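Local coordinates for glycoside hydrolase family protein (Novosphingobium sp. PP1Y, PDB 6Q2F), which is an alpha-L-rhamnosidase, a glycoside hydrolase that probably cleaves terminal alpha-L-rhamnose from glycosides and carries a bound sodium ion, at residues G287-D299 with W303-P315. Residues are numbered along the deposited sequence; the frame is centred on the assembly and turned at random.
Sequences GAAFAGTLESSQD and WTPIKALELSNVP
L294 meets both I306 and K307 across an antiparallel beta hairpin, a worked example of the classic beta bulge. Its carbonyl O accepts two backbone bonds, a short one from I306 N (2.7 Å), lying in the carbonyl plane, and a weak one from K307 N. L294 N returns a nearly linear bond to K307 O at 2.9 Å, and G292 O receives L309 N at 2.6 Å. Beyond the bulge the ladder slackens to a weak S296 N to T304 O bond.

Apolar contacts gather on the face that carries L294 and S296. L294 CG lies 4.1 Å from I306 CD1, a placement that follows from a chi1 of 177°, which swings CG away from the backbone N, while L294 CB meets L309 CD1 at 3.8 Å. The same I306 methyl reaches S296 CB, and F320 and V323 of strand 316-325 close over this face.

The opposite face, with T293, E295, P305 and W303, mixes a carboxylate with apolar groups. E295 crosses W303 at about a right angle, the carboxylate turned 67° from the indole plane, and E295 OE1 comes 3.1 Å from W303 CE3. T293 CG2 lies beside P305 CB, both side chains pointing the same way. Replacing E295 by alanine removes the carboxylate beside CE3 and CZ3 and is likely to leave the benzo side of the W303 indole less covered and freer to turn.

The hairpin edges a beta sandwich: strand 303-308 is outermost in a six-stranded antiparallel sheet, 293-297 bonds inward to strand 327-331, and a four-stranded sheet packs opposite. Greasy side chains thus seal the hairpin against that second sheet, whereas backbone bonds at both L294 O and L294 N hold the bulge.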
ATOM      1  N   GLY A 287     -16.257   9.441  -4.362  1.00 94.38           N
ATOM      2  CA  GLY A 287     -16.106   9.056  -5.755  1.00 97.40           C
ATOM      3  C   GLY A 287     -17.374   8.416  -6.291  1.00103.06           C
ATOM      4  O   GLY A 287     -18.124   9.037  -7.069  1.00107.95           O
ATOM      5  N   ALA A 288     -17.616   7.169  -5.880  1.00100.87           N
ATOM      6  CA  ALA A 288     -18.906   6.551  -6.139  1.00 97.93           C
ATOM      7  C   ALA A 288     -19.918   7.219  -5.224  1.00 98.80           C
ATOM      8  O   ALA A 288     -20.195   6.733  -4.123  1.00 94.54           O
ATOM      9  CB  ALA A 288     -18.853   5.043  -5.921  1.00 94.49           C
ATOM     10  N   ALA A 289     -20.472   8.344  -5.669  1.00101.75           N
ATOM     11  CA  ALA A 289     -21.155   9.285  -4.787  1.00102.68           C
ATOM     12  C   ALA A 289     -22.663   9.059  -4.839  1.00107.33           C
ATOM     13  O   ALA A 289     -23.324   9.420  -5.822  1.00107.98           O
ATOM     14  CB  ALA A 289     -20.797  10.728  -5.153  1.00101.37           C
ATOM     15  N   PHE A 290     -23.192   8.456  -3.771  1.00105.89           N
ATOM     16  CA  PHE A 290     -24.621   8.440  -3.484  1.00101.82           C
ATOM     17  C   PHE A 290     -24.903   7.717  -2.178  1.00 96.47           C
ATOM     18  O   PHE A 290     -24.381   6.626  -1.931  1.00 94.33           O
ATOM     19  CB  PHE A 290     -25.420   7.787  -4.605  1.00 99.74           C
ATOM     20  CG  PHE A 290     -26.427   8.700  -5.228  1.00 99.48           C
ATOM     21  CD1 PHE A 290     -26.853   9.839  -4.564  1.00100.33           C
ATOM     22  CD2 PHE A 290     -26.937   8.435  -6.490  1.00100.24           C
ATOM     23  CE1 PHE A 290     -27.787  10.699  -5.144  1.00102.27           C
ATOM     24  CE2 PHE A 290     -27.867   9.288  -7.074  1.00101.30           C
ATOM     25  CZ  PHE A 290     -28.294  10.421  -6.402  1.00101.17           C
ATOM     26  N   ALA A 291     -25.712   8.332  -1.333  1.00 91.90           N
ATOM     27  CA  ALA A 291     -26.276   7.672  -0.174  1.00 82.24           C
ATOM     28  C   ALA A 291     -27.752   7.426  -0.443  1.00 72.75           C
ATOM     29  O   ALA A 291     -28.291   7.801  -1.488  1.00 77.61           O
ATOM     30  CB  ALA A 291     -26.062   8.512   1.085  1.00 82.71           C
ATOM     31  N   GLY A 292     -28.411   6.792   0.514  1.00 58.81           N
ATOM     32  CA  GLY A 292     -29.838   6.584   0.423  1.00 52.53           C
ATOM     33  C   GLY A 292     -30.431   6.363   1.793  1.00 57.53           C
ATOM     34  O   GLY A 292     -29.791   5.756   2.656  1.00 62.88           O
ATOM     35  N   THR A 293     -31.643   6.858   2.016  1.00 58.17           N
ATOM     36  CA  THR A 293     -32.314   6.696   3.297  1.00 62.30           C
ATOM     37  C   THR A 293     -33.690   6.088   3.073  1.00 66.37           C
ATOM     38  O   THR A 293     -34.386   6.429   2.112  1.00 68.68           O
ATOM     39  CB  THR A 293     -32.431   8.036   4.045  1.00 66.91           C
ATOM     40  OG1 THR A 293     -31.119   8.564   4.285  1.00 75.88           O
ATOM     41  CG2 THR A 293     -33.138   7.857   5.382  1.00 64.35           C
ATOM     42  N   LEU A 294     -34.060   5.171   3.954  1.00 62.36           N
ATOM     43  CA  LEU A 294     -35.374   4.551   3.958  1.00 66.55           C
ATOM     44  C   LEU A 294     -36.214   5.241   5.022  1.00 72.64           C
ATOM     45  O   LEU A 294     -35.850   5.221   6.207  1.00 74.27           O
ATOM     46  CB  LEU A 294     -35.247   3.056   4.254  1.00 60.81           C
ATOM     47  CG  LEU A 294     -36.477   2.155   4.388  1.00 63.09           C
ATOM     48  CD1 LEU A 294     -37.248   2.104   3.080  1.00 62.39           C
ATOM     49  CD2 LEU A 294     -36.115   0.760   4.864  1.00 65.04           C
ATOM     50  N   GLU A 295     -37.359   5.770   4.610  1.00 71.17           N
ATOM     51  CA  GLU A 295     -38.276   6.433   5.515  1.00 69.18           C
ATOM     52  C   GLU A 295     -39.650   5.844   5.342  1.00 76.80           C
ATOM     53  O   GLU A 295     -39.948   5.240   4.339  1.00 76.90           O
ATOM     54  CB  GLU A 295     -38.351   7.928   5.265  1.00 75.76           C
ATOM     55  CG  GLU A 295     -37.180   8.562   4.553  1.00 81.67           C
ATOM     56  CD  GLU A 295     -37.131  10.062   4.752  1.00 87.61           C
ATOM     57  OE1 GLU A 295     -37.244  10.805   3.779  1.00 85.65           O
ATOM     58  OE2 GLU A 295     -36.978  10.504   5.890  1.00 93.06           O
ATOM     59  N   SER A 296     -40.481   6.018   6.345  1.00 81.86           N
ATOM     60  CA  SER A 296     -41.843   5.502   6.319  1.00 90.26           C
ATOM     61  C   SER A 296     -42.807   6.635   6.644  1.00100.37           C
ATOM     62  O   SER A 296     -42.699   7.259   7.707  1.00 99.23           O
ATOM     63  CB  SER A 296     -42.011   4.347   7.307  1.00 90.04           C
ATOM     64  OG  SER A 296     -41.735   4.767   8.629  1.00 91.84           O
ATOM     65  N   SER A 297     -43.740   6.898   5.730  1.00104.09           N
ATOM     66  CA  SER A 297     -44.788   7.896   5.938  1.00104.26           C
ATOM     67  C   SER A 297     -45.985   7.208   6.578  1.00100.59           C
ATOM     68  O   SER A 297     -46.724   6.475   5.917  1.00101.83           O
ATOM     69  CB  SER A 297     -45.182   8.556   4.622  1.00109.42           C
ATOM     70  OG  SER A 297     -44.113   8.517   3.680  1.00109.79           O
ATOM     71  N   GLN A 298     -46.176   7.435   7.875  1.00 99.08           N
ATOM     72  CA  GLN A 298     -47.402   6.968   8.507  1.00 95.25           C
ATOM     73  C   GLN A 298     -48.612   7.682   7.917  1.00 98.39           C
ATOM     74  O   GLN A 298     -49.636   7.052   7.625  1.00 97.16           O
ATOM     75  CB  GLN A 298     -47.322   7.170  10.021  1.00 90.74           C
ATOM     76  CG  GLN A 298     -47.124   5.887  10.814  1.00 89.62           C
ATOM     77  CD  GLN A 298     -48.350   4.997  10.783  1.00 91.16           C
ATOM     78  OE1 GLN A 298     -49.419   5.412  10.340  1.00 96.18           O
ATOM     79  NE2 GLN A 298     -48.201   3.763  11.252  1.00 88.39           N
ATOM     80  N   ASP A 299     -48.493   8.982   7.710  1.00104.90           N
ATOM     81  CA  ASP A 299     -49.559   9.805   7.155  1.00107.06           C
ATOM     82  C   ASP A 299     -49.429  10.193   5.717  1.00 94.31           C
ATOM     83  O   ASP A 299     -50.362  10.698   5.146  1.00 98.37           O
ATOM     84  CB  ASP A 299     -49.624  11.105   7.934  1.00116.35           C
ATOM     85  CG  ASP A 299     -50.153  10.903   9.308  1.00123.31           C
ATOM     86  OD1 ASP A 299     -51.208  10.247   9.414  1.00123.33           O
ATOM     87  OD2 ASP A 299     -49.513  11.386  10.271  1.00125.27           O
ATOM     88  N   TRP A 303     -42.509  12.018   7.993  1.00101.14           N
ATOM     89  CA  TRP A 303     -41.583  10.922   7.755  1.00 96.45           C
ATOM     90  C   TRP A 303     -40.671  10.706   8.952  1.00 95.28           C
ATOM     91  O   TRP A 303     -40.166  11.664   9.543  1.00101.00           O
ATOM     92  CB  TRP A 303     -40.744  11.193   6.509  1.00 95.24           C
ATOM     93  CG  TRP A 303     -41.553  11.125   5.274  1.00 99.45           C
ATOM     94  CD1 TRP A 303     -42.819  10.652   5.167  1.00100.12           C
ATOM     95  CD2 TRP A 303     -41.171  11.550   3.964  1.00102.02           C
ATOM     96  NE1 TRP A 303     -43.257  10.744   3.866  1.00 97.49           N
ATOM     97  CE2 TRP A 303     -42.260  11.291   3.106  1.00100.82           C
ATOM     98  CE3 TRP A 303     -40.013  12.122   3.431  1.00100.05           C
ATOM     99  CZ2 TRP A 303     -42.228  11.584   1.750  1.00101.27           C
ATOM    100  CZ3 TRP A 303     -39.983  12.413   2.080  1.00101.37           C
ATOM    101  CH2 TRP A 303     -41.086  12.143   1.253  1.00102.83           C
ATOM    102  N   THR A 304     -40.462   9.443   9.291  1.00 88.43           N
ATOM    103  CA  THR A 304     -39.511   9.058  10.328  1.00 81.76           C
ATOM    104  C   THR A 304     -38.484   8.137   9.685  1.00 81.20           C
ATOM    105  O   THR A 304     -38.844   7.027   9.244  1.00 77.26           O
ATOM    106  CB  THR A 304     -40.220   8.367  11.496  1.00 79.18           C
ATOM    107  OG1 THR A 304     -40.577   7.031  11.125  1.00 91.56           O
ATOM    108  CG2 THR A 304     -41.489   9.120  11.870  1.00 66.43           C
ATOM    109  N   PRO A 305     -37.221   8.548   9.570  1.00 85.04           N
ATOM    110  CA  PRO A 305     -36.222   7.680   8.934  1.00 83.32           C
ATOM    111  C   PRO A 305     -36.078   6.349   9.663  1.00 80.30           C
ATOM    112  O   PRO A 305     -36.067   6.284  10.894  1.00 81.56           O
ATOM    113  CB  PRO A 305     -34.930   8.510   8.996  1.00 82.10           C
ATOM    114  CG  PRO A 305     -35.194   9.593   9.997  1.00 80.89           C
ATOM    115  CD  PRO A 305     -36.666   9.867   9.913  1.00 83.23           C
ATOM    116  N   ILE A 306     -35.988   5.280   8.876  1.00 78.12           N
ATOM    117  CA  ILE A 306     -35.792   3.937   9.411  1.00 68.35           C
ATOM    118  C   ILE A 306     -34.313   3.600   9.518  1.00 65.63           C
ATOM    119  O   ILE A 306     -33.828   3.222  10.588  1.00 67.88           O
ATOM    120  CB  ILE A 306     -36.545   2.912   8.533  1.00 62.05           C
ATOM    121  CG1 ILE A 306     -38.057   3.135   8.638  1.00 60.61           C
ATOM    122  CG2 ILE A 306     -36.173   1.495   8.923  1.00 58.86           C
ATOM    123  CD1 ILE A 306     -38.880   2.275   7.697  1.00 61.29           C
ATOM    124  N   LYS A 307     -33.581   3.754   8.416  1.00 59.59           N
ATOM    125  CA  LYS A 307     -32.172   3.400   8.332  1.00 59.21           C
ATOM    126  C   LYS A 307     -31.636   3.906   7.002  1.00 62.09           C
ATOM    127  O   LYS A 307     -32.383   4.029   6.030  1.00 60.54           O
ATOM    128  CB  LYS A 307     -31.961   1.881   8.443  1.00 62.52           C
ATOM    129  CG  LYS A 307     -30.501   1.445   8.556  1.00 67.20           C
ATOM    130  CD  LYS A 307     -30.389  -0.061   8.678  1.00 71.29           C
ATOM    131  CE  LYS A 307     -29.293  -0.468   9.645  1.00 71.82           C
ATOM    132  NZ  LYS A 307     -29.488  -1.882  10.057  1.00 73.26           N
ATOM    133  N   ALA A 308     -30.342   4.206   6.974  1.00 63.42           N
ATOM    134  CA  ALA A 308     -29.681   4.613   5.744  1.00 62.55           C
ATOM    135  C   ALA A 308     -29.148   3.394   4.999  1.00 61.61           C
ATOM    136  O   ALA A 308     -28.950   2.320   5.571  1.00 65.27           O
ATOM    137  CB  ALA A 308     -28.540   5.592   6.032  1.00 59.79           C
ATOM    138  N   LEU A 309     -28.915   3.578   3.701  1.00 62.28           N
ATOM    139  CA  LEU A 309     -28.410   2.523   2.829  1.00 62.17           C
ATOM    140  C   LEU A 309     -27.192   3.050   2.087  1.00 60.16           C
ATOM    141  O   LEU A 309     -27.331   3.903   1.204  1.00 65.53           O
ATOM    142  CB  LEU A 309     -29.473   2.064   1.827  1.00 61.36           C
ATOM    143  CG  LEU A 309     -30.764   1.415   2.327  1.00 59.49           C
ATOM    144  CD1 LEU A 309     -31.823   2.457   2.642  1.00 63.15           C
ATOM    145  CD2 LEU A 309     -31.283   0.419   1.307  1.00 63.14           C
ATOM    146  N   GLU A 310     -26.005   2.547   2.429  1.00 54.69           N
ATOM    147  CA  GLU A 310     -24.851   2.793   1.574  1.00 59.36           C
ATOM    148  C   GLU A 310     -25.032   2.021   0.278  1.00 58.93           C
ATOM    149  O   GLU A 310     -25.330   0.822   0.295  1.00 62.56           O
ATOM    150  CB  GLU A 310     -23.549   2.379   2.255  1.00 59.23           C
ATOM    151  CG  GLU A 310     -22.826   3.507   2.982  1.00 69.09           C
ATOM    152  CD  GLU A 310     -21.350   3.207   3.192  1.00 77.86           C
ATOM    153  OE1 GLU A 310     -20.585   3.230   2.201  1.00 77.31           O
ATOM    154  OE2 GLU A 310     -20.957   2.938   4.347  1.00 83.67           O
ATOM    155  N   LEU A 311     -24.873   2.714  -0.845  1.00 50.83           N
ATOM    156  CA  LEU A 311     -25.077   2.127  -2.159  1.00 46.46           C
ATOM    157  C   LEU A 311     -23.737   1.800  -2.800  1.00 44.71           C
ATOM    158  O   LEU A 311     -22.702   2.384  -2.464  1.00 46.48           O
ATOM    159  CB  LEU A 311     -25.877   3.070  -3.054  1.00 48.27           C
ATOM    160  CG  LEU A 311     -27.270   3.364  -2.500  1.00 47.60           C
ATOM    161  CD1 LEU A 311     -28.022   4.339  -3.401  1.00 45.43           C
ATOM    162  CD2 LEU A 311     -28.054   2.062  -2.305  1.00 45.69           C
ATOM    163  N   SER A 312     -23.733   0.842  -3.698  1.00 41.20           N
ATOM    164  CA  SER A 312     -22.523   0.410  -4.328  1.00 37.22           C
ATOM    165  C   SER A 312     -22.824  -0.287  -5.605  1.00 35.42           C
ATOM    166  O   SER A 312     -23.923  -0.266  -6.068  1.00 38.99           O
ATOM    167  CB  SER A 312     -21.784  -0.550  -3.408  1.00 39.54           C
ATOM    168  OG  SER A 312     -22.401  -1.804  -3.360  1.00 43.61           O
ATOM    169  N   ASN A 313     -21.814  -0.933  -6.146  1.00 37.98           N
ATOM    170  CA  ASN A 313     -21.914  -1.692  -7.361  1.00 37.84           C
ATOM    171  C   ASN A 313     -22.724  -2.959  -7.213  1.00 42.56           C
ATOM    172  O   ASN A 313     -22.986  -3.612  -8.161  1.00 44.01           O
ATOM    173  CB  ASN A 313     -20.559  -1.946  -7.996  1.00 39.14           C
ATOM    174  CG  ASN A 313     -19.748  -2.975  -7.257  1.00 41.24           C
ATOM    175  OD1 ASN A 313     -19.645  -2.916  -6.064  1.00 48.36           O
ATOM    176  ND2 ASN A 313     -19.185  -3.908  -7.969  1.00 31.81           N
ATOM    177  N   VAL A 314     -23.093  -3.312  -6.002  1.00 40.64           N
ATOM    178  CA  VAL A 314     -23.934  -4.474  -5.779  1.00 39.29           C
ATOM    179  C   VAL A 314     -25.097  -4.048  -4.925  1.00 40.07           C
ATOM    180  O   VAL A 314     -25.030  -3.029  -4.317  1.00 44.29           O
ATOM    181  CB  VAL A 314     -23.202  -5.646  -5.155  1.00 45.03           C
ATOM    182  CG1 VAL A 314     -22.147  -6.145  -6.096  1.00 36.59           C
ATOM    183  CG2 VAL A 314     -22.654  -5.256  -3.807  1.00 43.15           C
ATOM    184  N   PRO A 315     -26.166  -4.810  -4.894  1.00 37.59           N
ATOM    185  CA  PRO A 315     -27.331  -4.374  -4.118  1.00 36.53           C
ATOM    186  C   PRO A 315     -26.987  -4.173  -2.649  1.00 37.95           C
ATOM    187  O   PRO A 315     -25.973  -4.656  -2.151  1.00 37.23           O
ATOM    188  CB  PRO A 315     -28.338  -5.514  -4.309  1.00 34.30           C
ATOM    189  CG  PRO A 315     -27.931  -6.166  -5.583  1.00 34.36           C
ATOM    190  CD  PRO A 315     -26.450  -6.044  -5.650  1.00 34.00           C
TER